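Local structure of F-BAR domain only protein 1 (Danio rerio, 5JP2) at residues V160-H165 / P241-Q246; A53-I58 / L111-E116; L131-S136 / S253-D258. The protein probably acts in an early step of clathrin-mediated endocytosis, its mu homology domain binding a peptide of Eps15. All coordinates share one frame; numbering follows the deposited sequence.

Contact 1: residues V160-H165 / P241-Q246. With ZN (zinc ion), chain E.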
ATOM      1  N   VAL B 160      -1.258 -28.191  10.480  1.00 51.66           N
ATOM      2  CA  VAL B 160      -1.663 -26.815  10.236  1.00 47.40           C
ATOM      3  C   VAL B 160      -2.144 -26.715   8.801  1.00 43.33           C
ATOM      4  O   VAL B 160      -1.497 -27.238   7.892  1.00 45.39           O
ATOM      5  CB  VAL B 160      -0.492 -25.849  10.491  1.00 50.91           C
ATOM      6  CG1 VAL B 160      -0.841 -24.447  10.064  1.00 53.00           C
ATOM      7  CG2 VAL B 160      -0.105 -25.878  11.954  1.00 60.42           C
ATOM      8  N   SER B 161      -3.269 -26.042   8.596  1.00 37.10           N
ATOM      9  CA  SER B 161      -3.806 -25.848   7.261  1.00 38.91           C
ATOM     10  C   SER B 161      -4.286 -24.411   7.097  1.00 35.39           C
ATOM     11  O   SER B 161      -4.727 -23.779   8.053  1.00 39.87           O
ATOM     12  CB  SER B 161      -4.933 -26.828   6.993  1.00 34.43           C
ATOM     13  OG  SER B 161      -6.106 -26.393   7.634  1.00 58.90           O
ATOM     14  N   LEU B 162      -4.203 -23.904   5.870  1.00 32.17           N
ATOM     15  CA  LEU B 162      -4.639 -22.549   5.561  1.00 34.85           C
ATOM     16  C   LEU B 162      -5.458 -22.506   4.282  1.00 30.11           C
ATOM     17  O   LEU B 162      -4.996 -22.952   3.233  1.00 41.06           O
ATOM     18  CB  LEU B 162      -3.447 -21.605   5.422  1.00 28.60           C
ATOM     19  CG  LEU B 162      -3.787 -20.154   5.057  1.00 26.86           C
ATOM     20  CD1 LEU B 162      -4.393 -19.413   6.221  1.00 32.52           C
ATOM     21  CD2 LEU B 162      -2.562 -19.431   4.571  1.00 27.59           C
ATOM     22  N   ASP B 163      -6.659 -21.960   4.366  1.00 31.99           N
ATOM     23  CA  ASP B 163      -7.445 -21.633   3.187  1.00 39.89           C
ATOM     24  C   ASP B 163      -7.321 -20.139   2.907  1.00 31.50           C
ATOM     25  O   ASP B 163      -7.358 -19.322   3.823  1.00 31.92           O
ATOM     26  CB  ASP B 163      -8.913 -22.024   3.360  1.00 42.57           C
ATOM     27  CG  ASP B 163      -9.104 -23.516   3.586  1.00 49.47           C
ATOM     28  OD1 ASP B 163      -8.220 -24.301   3.209  1.00 62.98           O
ATOM     29  OD2 ASP B 163     -10.149 -23.918   4.133  1.00 73.86           O
ATOM     30  N   TYR B 164      -7.127 -19.784   1.646  1.00 32.80           N
ATOM     31  CA  TYR B 164      -7.053 -18.388   1.252  1.00 29.29           C
ATOM     32  C   TYR B 164      -8.013 -18.109   0.113  1.00 34.59           C
ATOM     33  O   TYR B 164      -8.257 -18.956  -0.746  1.00 47.10           O
ATOM     34  CB  TYR B 164      -5.632 -17.982   0.858  1.00 40.59           C
ATOM     35  CG  TYR B 164      -4.958 -18.848  -0.181  1.00 31.89           C
ATOM     36  CD1 TYR B 164      -5.088 -18.586  -1.536  1.00 33.78           C
ATOM     37  CD2 TYR B 164      -4.179 -19.921   0.202  1.00 30.16           C
ATOM     38  CE1 TYR B 164      -4.460 -19.370  -2.465  1.00 29.23           C
ATOM     39  CE2 TYR B 164      -3.550 -20.707  -0.717  1.00 26.19           C
ATOM     40  CZ  TYR B 164      -3.691 -20.434  -2.045  1.00 34.82           C
ATOM     41  OH  TYR B 164      -3.052 -21.237  -2.952  1.00 44.87           O
ATOM     42  N   HIS B 165      -8.583 -16.922   0.143  1.00 67.28           N
ATOM     43  CA  HIS B 165      -9.638 -16.556  -0.776  1.00 38.10           C
ATOM     44  C   HIS B 165      -9.412 -15.116  -1.189  1.00 45.39           C
ATOM     45  O   HIS B 165      -9.455 -14.219  -0.346  1.00 30.60           O
ATOM     46  CB  HIS B 165     -10.995 -16.743  -0.095  1.00 47.72           C
ATOM     47  CG  HIS B 165     -12.141 -16.203  -0.869  1.00 33.50           C
ATOM     48  ND1 HIS B 165     -12.332 -16.466  -2.204  1.00 35.57           N
ATOM     49  CD2 HIS B 165     -13.147 -15.387  -0.495  1.00 41.14           C
ATOM     50  CE1 HIS B 165     -13.412 -15.831  -2.619  1.00 56.18           C
ATOM     51  NE2 HIS B 165     -13.928 -15.173  -1.598  1.00 43.87           N
ATOM     52  N   PRO B 241       0.525 -21.859  16.428  1.00 79.23           N
ATOM     53  CA  PRO B 241       1.331 -21.112  15.463  1.00 89.04           C
ATOM     54  C   PRO B 241       0.459 -20.192  14.630  1.00 69.16           C
ATOM     55  O   PRO B 241      -0.742 -20.408  14.463  1.00 52.15           O
ATOM     56  CB  PRO B 241       1.959 -22.209  14.606  1.00 82.70           C
ATOM     57  CG  PRO B 241       0.954 -23.303  14.646  1.00 91.11           C
ATOM     58  CD  PRO B 241       0.340 -23.260  16.019  1.00 93.66           C
ATOM     59  N   SER B 242       1.089 -19.140  14.119  1.00 57.63           N
ATOM     60  CA  SER B 242       0.435 -18.175  13.251  1.00 43.77           C
ATOM     61  C   SER B 242       1.117 -18.169  11.897  1.00 34.78           C
ATOM     62  O   SER B 242       2.334 -18.310  11.809  1.00 38.18           O
ATOM     63  CB  SER B 242       0.505 -16.776  13.837  1.00 38.73           C
ATOM     64  OG  SER B 242      -0.372 -16.626  14.929  1.00 66.74           O
ATOM     65  N   LEU B 243       0.339 -17.992  10.845  1.00 28.58           N
ATOM     66  CA  LEU B 243       0.888 -17.890   9.505  1.00 26.75           C
ATOM     67  C   LEU B 243       0.907 -16.434   9.058  1.00 27.91           C
ATOM     68  O   LEU B 243      -0.023 -15.678   9.335  1.00 31.04           O
ATOM     69  CB  LEU B 243       0.068 -18.714   8.518  1.00 34.27           C
ATOM     70  CG  LEU B 243       0.003 -20.219   8.771  1.00 32.19           C
ATOM     71  CD1 LEU B 243      -1.334 -20.571   9.365  1.00 41.42           C
ATOM     72  CD2 LEU B 243       0.233 -20.967   7.511  1.00 25.67           C
ATOM     73  N   ALA B 244       1.972 -16.049   8.371  1.00 33.63           N
ATOM     74  CA  ALA B 244       2.107 -14.725   7.789  1.00 30.78           C
ATOM     75  C   ALA B 244       2.040 -14.821   6.273  1.00 30.12           C
ATOM     76  O   ALA B 244       2.609 -15.739   5.675  1.00 28.02           O
ATOM     77  CB  ALA B 244       3.415 -14.068   8.216  1.00 26.39           C
ATOM     78  N   VAL B 245       1.318 -13.880   5.666  1.00 33.45           N
ATOM     79  CA  VAL B 245       1.190 -13.763   4.221  1.00 17.23           C
ATOM     80  C   VAL B 245       1.767 -12.434   3.763  1.00 24.11           C
ATOM     81  O   VAL B 245       1.542 -11.392   4.383  1.00 32.70           O
ATOM     82  CB  VAL B 245      -0.273 -13.895   3.768  1.00 22.31           C
ATOM     83  CG1 VAL B 245      -0.356 -13.897   2.261  1.00 30.66           C
ATOM     84  CG2 VAL B 245      -0.864 -15.161   4.319  1.00 29.30           C
ATOM     85  N   GLN B 246       2.476 -12.475   2.644  1.00 31.89           N
ATOM     86  CA  GLN B 246       3.078 -11.305   2.036  1.00 22.86           C
ATOM     87  C   GLN B 246       2.602 -11.191   0.603  1.00 28.44           C
ATOM     88  O   GLN B 246       2.508 -12.190  -0.104  1.00 31.47           O
ATOM     89  CB  GLN B 246       4.595 -11.395   2.093  1.00 28.76           C
ATOM     90  CG  GLN B 246       5.085 -11.557   3.512  1.00 40.27           C
ATOM     91  CD  GLN B 246       6.571 -11.620   3.598  1.00 37.41           C
ATOM     92  OE1 GLN B 246       7.219 -12.259   2.783  1.00 42.11           O
ATOM     93  NE2 GLN B 246       7.124 -11.002   4.621  1.00 56.17           N
TER
HETATM   94 ZN    ZN E1201     -15.404 -14.169  -1.452  1.00 50.46          ZN
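Pro241 meets Val160 where the second segment begins, with CG of the proline ring 3.9 Å from Val160 CG2. The two side chains slide past each other in opposite directions, and Leu183 of strand 179-184 lies against the same proline. Leu243 is the next residue to face the first segment; the CB of Ser242 between them points away. Leu243 CD1 comes tip to tip with Val160 CG1 at 4.0 Å. Val160 can serve both partners because its methyls diverge: CG1 is anti to the backbone N (chi1 172°), while CG2 lies beside that N. The other methyl of Leu243, CD2, approaches Leu162 CB at 4.3 Å.

These are contacts between the two layers of a beta sandwich in the mu homology domain. Strand 157-166 belongs to a four-stranded antiparallel sheet and strand 242-250 to the nine-stranded mixed sheet; apolar side chains meet between them, and no hydrogen bond joins the two segments. Leu183 and Ala149 also pack on Leu243, one from each sheet. After Ala244, whose CB points away, Val245 faces inward again but turns to Leu145 and Leu147. By this point strand 157-166 has moved off toward His165, whose NE2 binds a zinc ion together with Cys167 SG, while its ND1 is hydrogen-bonded to Ser223 OG.

Contact 2: residues A53-I58 / L111-E116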
ATOM      1  N   ALA B  53      11.912  19.088 -12.367  1.00 39.37           N
ATOM      2  CA  ALA B  53      12.955  19.997 -11.913  1.00 37.10           C
ATOM      3  C   ALA B  53      12.781  21.384 -12.512  1.00 41.99           C
ATOM      4  O   ALA B  53      12.990  22.393 -11.839  1.00 57.06           O
ATOM      5  CB  ALA B  53      14.327  19.426 -12.234  1.00 31.14           C
ATOM      6  N   GLY B  54      12.343  21.460 -13.763  1.00 38.94           N
ATOM      7  CA  GLY B  54      12.258  22.753 -14.402  1.00 45.82           C
ATOM      8  C   GLY B  54      11.194  23.665 -13.845  1.00 53.30           C
ATOM      9  O   GLY B  54      11.171  24.846 -14.194  1.00 72.67           O
ATOM     10  N   ILE B  55      10.317  23.160 -12.980  1.00 58.32           N
ATOM     11  CA  ILE B  55       9.240  24.004 -12.485  1.00 57.03           C
ATOM     12  C   ILE B  55       9.740  24.938 -11.396  1.00 52.03           C
ATOM     13  O   ILE B  55       9.053  25.902 -11.047  1.00 57.39           O
ATOM     14  CB  ILE B  55       8.062  23.148 -11.994  1.00 48.40           C
ATOM     15  CG1 ILE B  55       6.788  23.974 -11.920  1.00 40.44           C
ATOM     16  CG2 ILE B  55       8.340  22.589 -10.635  1.00 40.99           C
ATOM     17  CD1 ILE B  55       5.584  23.149 -11.704  1.00 39.09           C
ATOM     18  N   THR B  56      10.926  24.682 -10.853  1.00 59.29           N
ATOM     19  CA  THR B  56      11.519  25.605  -9.898  1.00 67.89           C
ATOM     20  C   THR B  56      11.764  26.952 -10.552  1.00 78.69           C
ATOM     21  O   THR B  56      11.264  27.985 -10.094  1.00 84.02           O
ATOM     22  CB  THR B  56      12.830  25.037  -9.371  1.00 68.00           C
ATOM     23  OG1 THR B  56      13.797  25.042 -10.426  1.00 99.21           O
ATOM     24  CG2 THR B  56      12.627  23.623  -8.902  1.00 59.90           C
ATOM     25  N   ARG B  57      12.532  26.946 -11.644  1.00 77.07           N
ATOM     26  CA  ARG B  57      12.872  28.178 -12.338  1.00 74.56           C
ATOM     27  C   ARG B  57      11.627  28.985 -12.648  1.00 68.09           C
ATOM     28  O   ARG B  57      11.670  30.215 -12.659  1.00 90.92           O
ATOM     29  CB  ARG B  57      13.657  27.854 -13.606  1.00104.82           C
ATOM     30  CG  ARG B  57      15.010  27.228 -13.313  1.00133.71           C
ATOM     31  CD  ARG B  57      15.844  27.042 -14.571  1.00164.31           C
ATOM     32  NE  ARG B  57      17.163  26.486 -14.277  1.00186.01           N
ATOM     33  CZ  ARG B  57      18.057  26.155 -15.204  1.00191.05           C
ATOM     34  NH1 ARG B  57      17.773  26.320 -16.489  1.00194.51           N
ATOM     35  NH2 ARG B  57      19.233  25.655 -14.848  1.00188.19           N
ATOM     36  N   ILE B  58      10.511  28.315 -12.902  1.00 64.13           N
ATOM     37  CA  ILE B  58       9.259  29.035 -13.072  1.00 72.52           C
ATOM     38  C   ILE B  58       8.836  29.657 -11.753  1.00 65.57           C
ATOM     39  O   ILE B  58       8.464  30.831 -11.694  1.00 80.16           O
ATOM     40  CB  ILE B  58       8.166  28.102 -13.615  1.00 58.95           C
ATOM     41  CG1 ILE B  58       8.559  27.549 -14.977  1.00 66.74           C
ATOM     42  CG2 ILE B  58       6.859  28.835 -13.705  1.00 49.46           C
ATOM     43  CD1 ILE B  58       8.556  28.589 -16.062  1.00 82.44           C
ATOM     44  N   LEU B 111      10.020  27.788  -1.910  1.00 39.41           N
ATOM     45  CA  LEU B 111      11.203  27.652  -1.073  1.00 34.39           C
ATOM     46  C   LEU B 111      11.553  26.191  -0.866  1.00 43.12           C
ATOM     47  O   LEU B 111      12.732  25.820  -0.854  1.00 48.16           O
ATOM     48  CB  LEU B 111      10.979  28.335   0.271  1.00 36.85           C
ATOM     49  CG  LEU B 111      10.933  29.854   0.215  1.00 43.29           C
ATOM     50  CD1 LEU B 111      10.621  30.428   1.563  1.00 43.30           C
ATOM     51  CD2 LEU B 111      12.260  30.366  -0.269  1.00 59.16           C
ATOM     52  N   HIS B 112      10.539  25.345  -0.713  1.00 33.81           N
ATOM     53  CA  HIS B 112      10.791  23.935  -0.446  1.00 33.29           C
ATOM     54  C   HIS B 112      11.479  23.265  -1.621  1.00 38.24           C
ATOM     55  O   HIS B 112      12.412  22.481  -1.437  1.00 41.55           O
ATOM     56  CB  HIS B 112       9.485  23.228  -0.105  1.00 38.79           C
ATOM     57  CG  HIS B 112       9.647  21.767   0.141  1.00 38.81           C
ATOM     58  ND1 HIS B 112       9.893  21.250   1.389  1.00 41.00           N
ATOM     59  CD2 HIS B 112       9.635  20.716  -0.707  1.00 49.24           C
ATOM     60  CE1 HIS B 112      10.013  19.942   1.303  1.00 30.73           C
ATOM     61  NE2 HIS B 112       9.862  19.592   0.044  1.00 41.49           N
ATOM     62  N   LEU B 113      11.026  23.549  -2.838  1.00 38.45           N
ATOM     63  CA  LEU B 113      11.675  22.956  -3.996  1.00 37.30           C
ATOM     64  C   LEU B 113      13.058  23.545  -4.216  1.00 36.29           C
ATOM     65  O   LEU B 113      13.973  22.822  -4.611  1.00 45.10           O
ATOM     66  CB  LEU B 113      10.798  23.124  -5.232  1.00 29.99           C
ATOM     67  CG  LEU B 113       9.423  22.482  -5.120  1.00 31.00           C
ATOM     68  CD1 LEU B 113       8.532  22.928  -6.253  1.00 32.46           C
ATOM     69  CD2 LEU B 113       9.517  20.975  -5.062  1.00 26.49           C
ATOM     70  N   GLN B 114      13.230  24.848  -3.969  1.00 56.03           N
ATOM     71  CA  GLN B 114      14.552  25.457  -4.084  1.00 45.49           C
ATOM     72  C   GLN B 114      15.550  24.733  -3.206  1.00 46.14           C
ATOM     73  O   GLN B 114      16.681  24.483  -3.619  1.00 48.16           O
ATOM     74  CB  GLN B 114      14.512  26.932  -3.693  1.00 62.30           C
ATOM     75  CG  GLN B 114      13.882  27.859  -4.695  1.00 66.03           C
ATOM     76  CD  GLN B 114      13.887  29.301  -4.216  1.00 66.84           C
ATOM     77  OE1 GLN B 114      13.037  30.101  -4.598  1.00 58.71           O
ATOM     78  NE2 GLN B 114      14.857  29.637  -3.373  1.00 84.54           N
ATOM     79  N   ARG B 115      15.141  24.381  -1.991  1.00 52.23           N
ATOM     80  CA  ARG B 115      16.039  23.653  -1.111  1.00 57.98           C
ATOM     81  C   ARG B 115      16.303  22.268  -1.669  1.00 53.78           C
ATOM     82  O   ARG B 115      17.451  21.823  -1.733  1.00 66.78           O
ATOM     83  CB  ARG B 115      15.454  23.561   0.295  1.00 47.45           C
ATOM     84  CG  ARG B 115      16.338  22.805   1.263  1.00 69.13           C
ATOM     85  CD  ARG B 115      15.777  22.835   2.679  1.00 90.28           C
ATOM     86  NE  ARG B 115      16.499  21.950   3.594  1.00 92.20           N
ATOM     87  CZ  ARG B 115      16.168  20.683   3.832  1.00 93.84           C
ATOM     88  NH1 ARG B 115      16.880  19.952   4.677  1.00 89.77           N
ATOM     89  NH2 ARG B 115      15.132  20.139   3.213  1.00 82.59           N
ATOM     90  N   GLU B 116      15.249  21.591  -2.114  1.00 53.15           N
ATOM     91  CA  GLU B 116      15.418  20.257  -2.671  1.00 49.49           C
ATOM     92  C   GLU B 116      16.371  20.286  -3.851  1.00 53.15           C
ATOM     93  O   GLU B 116      17.271  19.450  -3.959  1.00 61.36           O
ATOM     94  CB  GLU B 116      14.062  19.699  -3.079  1.00 56.14           C
ATOM     95  CG  GLU B 116      13.158  19.370  -1.912  1.00 59.32           C
ATOM     96  CD  GLU B 116      13.658  18.206  -1.088  1.00 50.87           C
ATOM     97  OE1 GLU B 116      14.537  17.469  -1.567  1.00 71.39           O
ATOM     98  OE2 GLU B 116      13.162  18.017   0.039  1.00 68.09           O
TER
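Two helices, 55-61 and 106-119, lie side by side in this part of the mu homology domain and meet through Thr56 and Leu113. Within segments 53-58 and 111-116 the nearest CA atoms are those of Thr56 and Leu113, 6.5 Å apart. Thr56 CG2 reaches Leu113 CB at 4.1 Å, the two side chains crossing obliquely. Beside them, Ile55 CG2 stands 4.4 Å from Leu113 CD1, so the leucine is touched low on its stem by the threonine and at one branch tip by the isoleucine.

The threonine is fixed from within its own turn. Thr56 OG1 sits between the backbone N and the carbonyl carbon (chi1 69°) and donates to Ala53 O at 3.1 Å, nearly in line with the carbonyl bond at 172°. Ala53 O also accepts from Thr56 N, at 3.2 Å, so one carbonyl holds both the backbone and the hydroxyl of Thr56, and CG2 is thereby directed at the other helix.

Helix 106-119 packs on strand 125-137, whose Tyr126 touches Leu113 and Glu116. Phe59, further along helix 55-61, touches Leu113 as well. An alanine in place of Thr56 has neither CG2 nor OG1, which would probably open a gap beside Leu113 CB and leave Ala53 O with the backbone N-H as its partner within the segment. Trp17 of strand 17-31 also packs on Ile55 and Ile58.

Contact 3: residues L131-S136 / S253-D258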
ATOM      1  N   LEU B 131       0.416  13.959   2.598  1.00 38.14           N
ATOM      2  CA  LEU B 131      -0.581  13.459   3.533  1.00 31.68           C
ATOM      3  C   LEU B 131      -0.222  12.080   4.060  1.00 38.08           C
ATOM      4  O   LEU B 131       0.348  11.261   3.341  1.00 32.47           O
ATOM      5  CB  LEU B 131      -1.937  13.415   2.853  1.00 40.03           C
ATOM      6  CG  LEU B 131      -3.157  13.016   3.646  1.00 46.14           C
ATOM      7  CD1 LEU B 131      -3.760  14.225   4.284  1.00 56.57           C
ATOM      8  CD2 LEU B 131      -4.129  12.388   2.690  1.00 49.71           C
ATOM      9  N   LYS B 132      -0.578  11.833   5.324  1.00 34.34           N
ATOM     10  CA  LYS B 132      -0.617  10.504   5.916  1.00 32.83           C
ATOM     11  C   LYS B 132      -2.054  10.216   6.322  1.00 31.97           C
ATOM     12  O   LYS B 132      -2.801  11.128   6.658  1.00 32.73           O
ATOM     13  CB  LYS B 132       0.284  10.388   7.136  1.00 39.53           C
ATOM     14  CG  LYS B 132       1.672  10.895   6.926  1.00 46.20           C
ATOM     15  CD  LYS B 132       2.391  10.178   5.825  1.00 53.34           C
ATOM     16  CE  LYS B 132       3.878  10.457   5.912  1.00 66.45           C
ATOM     17  NZ  LYS B 132       4.632   9.836   4.798  1.00 94.06           N
ATOM     18  N   TYR B 133      -2.454   8.951   6.281  1.00 28.81           N
ATOM     19  CA  TYR B 133      -3.832   8.630   6.613  1.00 24.49           C
ATOM     20  C   TYR B 133      -3.942   7.171   7.030  1.00 27.02           C
ATOM     21  O   TYR B 133      -3.032   6.373   6.826  1.00 30.10           O
ATOM     22  CB  TYR B 133      -4.788   8.958   5.455  1.00 28.72           C
ATOM     23  CG  TYR B 133      -4.526   8.249   4.161  1.00 32.07           C
ATOM     24  CD1 TYR B 133      -3.595   8.728   3.265  1.00 30.55           C
ATOM     25  CD2 TYR B 133      -5.207   7.095   3.834  1.00 27.88           C
ATOM     26  CE1 TYR B 133      -3.350   8.083   2.079  1.00 28.34           C
ATOM     27  CE2 TYR B 133      -4.964   6.440   2.656  1.00 22.94           C
ATOM     28  CZ  TYR B 133      -4.038   6.944   1.775  1.00 26.14           C
ATOM     29  OH  TYR B 133      -3.791   6.295   0.598  1.00 33.54           O
ATOM     30  N   GLN B 134      -5.078   6.844   7.636  1.00 38.93           N
ATOM     31  CA  GLN B 134      -5.269   5.584   8.336  1.00 37.75           C
ATOM     32  C   GLN B 134      -6.695   5.117   8.147  1.00 33.32           C
ATOM     33  O   GLN B 134      -7.616   5.928   8.151  1.00 37.73           O
ATOM     34  CB  GLN B 134      -4.981   5.761   9.823  1.00 49.61           C
ATOM     35  CG  GLN B 134      -4.385   4.589  10.513  1.00 51.76           C
ATOM     36  CD  GLN B 134      -4.041   4.915  11.937  1.00 68.09           C
ATOM     37  OE1 GLN B 134      -4.581   5.858  12.512  1.00 81.68           O
ATOM     38  NE2 GLN B 134      -3.129   4.149  12.518  1.00 78.61           N
ATOM     39  N   ALA B 135      -6.874   3.814   7.973  1.00 44.36           N
ATOM     40  CA  ALA B 135      -8.207   3.232   7.892  1.00 38.32           C
ATOM     41  C   ALA B 135      -8.218   1.902   8.621  1.00 36.96           C
ATOM     42  O   ALA B 135      -7.326   1.079   8.414  1.00 45.02           O
ATOM     43  CB  ALA B 135      -8.645   3.043   6.440  1.00 38.20           C
ATOM     44  N   SER B 136      -9.215   1.705   9.478  1.00 37.64           N
ATOM     45  CA  SER B 136      -9.326   0.522  10.318  1.00 34.20           C
ATOM     46  C   SER B 136     -10.702  -0.085  10.171  1.00 37.93           C
ATOM     47  O   SER B 136     -11.686   0.634   9.999  1.00 44.76           O
ATOM     48  CB  SER B 136      -9.101   0.842  11.789  1.00 45.76           C
ATOM     49  OG  SER B 136      -7.821   1.383  12.013  1.00 55.22           O
ATOM     50  N   SER B 253      -5.729   1.318  -5.167  1.00 30.48           N
ATOM     51  CA  SER B 253      -5.554   1.541  -3.749  1.00 28.76           C
ATOM     52  C   SER B 253      -6.472   0.601  -2.979  1.00 34.55           C
ATOM     53  O   SER B 253      -7.516   0.184  -3.477  1.00 42.76           O
ATOM     54  CB  SER B 253      -5.838   2.995  -3.383  1.00 29.96           C
ATOM     55  OG  SER B 253      -7.218   3.232  -3.283  1.00 37.99           O
ATOM     56  N   LEU B 254      -6.054   0.225  -1.777  1.00 31.69           N
ATOM     57  CA  LEU B 254      -6.933  -0.581  -0.945  1.00 27.73           C
ATOM     58  C   LEU B 254      -8.006   0.268  -0.284  1.00 40.43           C
ATOM     59  O   LEU B 254      -9.164  -0.148  -0.204  1.00 40.08           O
ATOM     60  CB  LEU B 254      -6.125  -1.335   0.105  1.00 28.34           C
ATOM     61  CG  LEU B 254      -5.060  -2.248  -0.485  1.00 30.65           C
ATOM     62  CD1 LEU B 254      -4.165  -2.830   0.579  1.00 26.31           C
ATOM     63  CD2 LEU B 254      -5.745  -3.333  -1.275  1.00 29.87           C
ATOM     64  N   SER B 255      -7.650   1.465   0.174  1.00 46.04           N
ATOM     65  CA  SER B 255      -8.620   2.315   0.852  1.00 28.90           C
ATOM     66  C   SER B 255      -9.707   2.802  -0.084  1.00 35.87           C
ATOM     67  O   SER B 255     -10.819   3.092   0.362  1.00 46.91           O
ATOM     68  CB  SER B 255      -7.918   3.511   1.480  1.00 36.27           C
ATOM     69  OG  SER B 255      -7.265   4.279   0.494  1.00 37.51           O
ATOM     70  N   GLY B 256      -9.413   2.920  -1.366  1.00 33.22           N
ATOM     71  CA  GLY B 256     -10.325   3.537  -2.292  1.00 40.88           C
ATOM     72  C   GLY B 256     -10.040   4.997  -2.533  1.00 43.54           C
ATOM     73  O   GLY B 256     -10.605   5.575  -3.464  1.00 47.52           O
ATOM     74  N   LEU B 257      -9.202   5.605  -1.701  1.00 49.37           N
ATOM     75  CA  LEU B 257      -8.835   7.004  -1.845  1.00 47.93           C
ATOM     76  C   LEU B 257      -8.208   7.265  -3.209  1.00 44.09           C
ATOM     77  O   LEU B 257      -7.485   6.433  -3.757  1.00 43.32           O
ATOM     78  CB  LEU B 257      -7.873   7.409  -0.730  1.00 32.94           C
ATOM     79  CG  LEU B 257      -7.278   8.816  -0.720  1.00 33.00           C
ATOM     80  CD1 LEU B 257      -7.030   9.221   0.679  1.00 31.40           C
ATOM     81  CD2 LEU B 257      -5.972   8.880  -1.467  1.00 55.54           C
ATOM     82  N   ASP B 258      -8.502   8.439  -3.759  1.00 46.21           N
ATOM     83  CA  ASP B 258      -7.923   8.867  -5.022  1.00 37.77           C
ATOM     84  C   ASP B 258      -7.712  10.377  -4.970  1.00 33.85           C
ATOM     85  O   ASP B 258      -8.264  11.066  -4.112  1.00 33.27           O
ATOM     86  CB  ASP B 258      -8.825   8.467  -6.192  1.00 40.97           C
ATOM     87  CG  ASP B 258      -8.065   8.263  -7.469  1.00 54.23           C
ATOM     88  OD1 ASP B 258      -6.849   8.516  -7.496  1.00 39.07           O
ATOM     89  OD2 ASP B 258      -8.696   7.866  -8.458  1.00 57.95           O
TER
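The Tyr133 ring carries Leu257 on one face: the methyl CD1 stands 3.9 Å above the ring centroid and 11° off its normal, a CH-pi contact centred on the ring. Ser255 approaches the same ring obliquely, its OG 3.8 Å from Tyr133 CE2. Leucine and tyrosine come from opposite directions, and the second methyl, Leu257 CD2, lies 4.0 Å from Tyr133 OH. Leu257 gets there because its CG is anti to the backbone N (chi1 176°), which carries the branch out toward the Tyr133 ring.

No hydrogen bond joins the two segments directly. Their polar ends meet at a third residue instead: Tyr133 OH and Ser255 OG are both hydrogen-bonded to Glu25 OE2, so one carboxylate oxygen of Glu25 ties the strand to the loop and fixes both hydroxyls.

The loop is also stiffened from inside. Ser255 OG accepts from Leu257 N at 3.2 Å, with an N-H...O angle of 159°, an ST turn. Ser253 OG accepts from Gly256 N at 2.9 Å in a bent bond, an ST motif, and donates to Leu257 O at 3.2 Å. Two serine hydroxyls thus hold the turn that presents Leu257 to the ring. Gly256 has a positive phi, where any side chain would collide with the carbonyl oxygen of Ser255.

Ile23 packs on both Tyr133 and Leu257. This is a connection between the layers of a beta sandwich: 253-258 leads from strand 242-250 of the nine-stranded sheet to strand 258-261 of a four-stranded one, crossing over Tyr133 of the former.

How the contacts relate
All three contacts are buried, but they sit at different places along an elongated domain. Contact 3 is central, its centre about 8 Å from the centre of the chain. Contacts 1 and 2 lie about 48 Å apart between centres, on opposite sides of the chain's centre. Contacts 1 and 3 both reach the nine-stranded sheet, and strand 242-250, which enters contact 1, runs on into the loop of contact 3. Contact 2 pairs helices, one of them followed in the chain by strand 125-137 of contact 3. Contact 1 is purely aliphatic between sheets, contact 2 adds a local hydroxyl bond at partly exposed Thr56, and contact 3 combines an aromatic face with hydroxyls that share the carboxylate of Glu25.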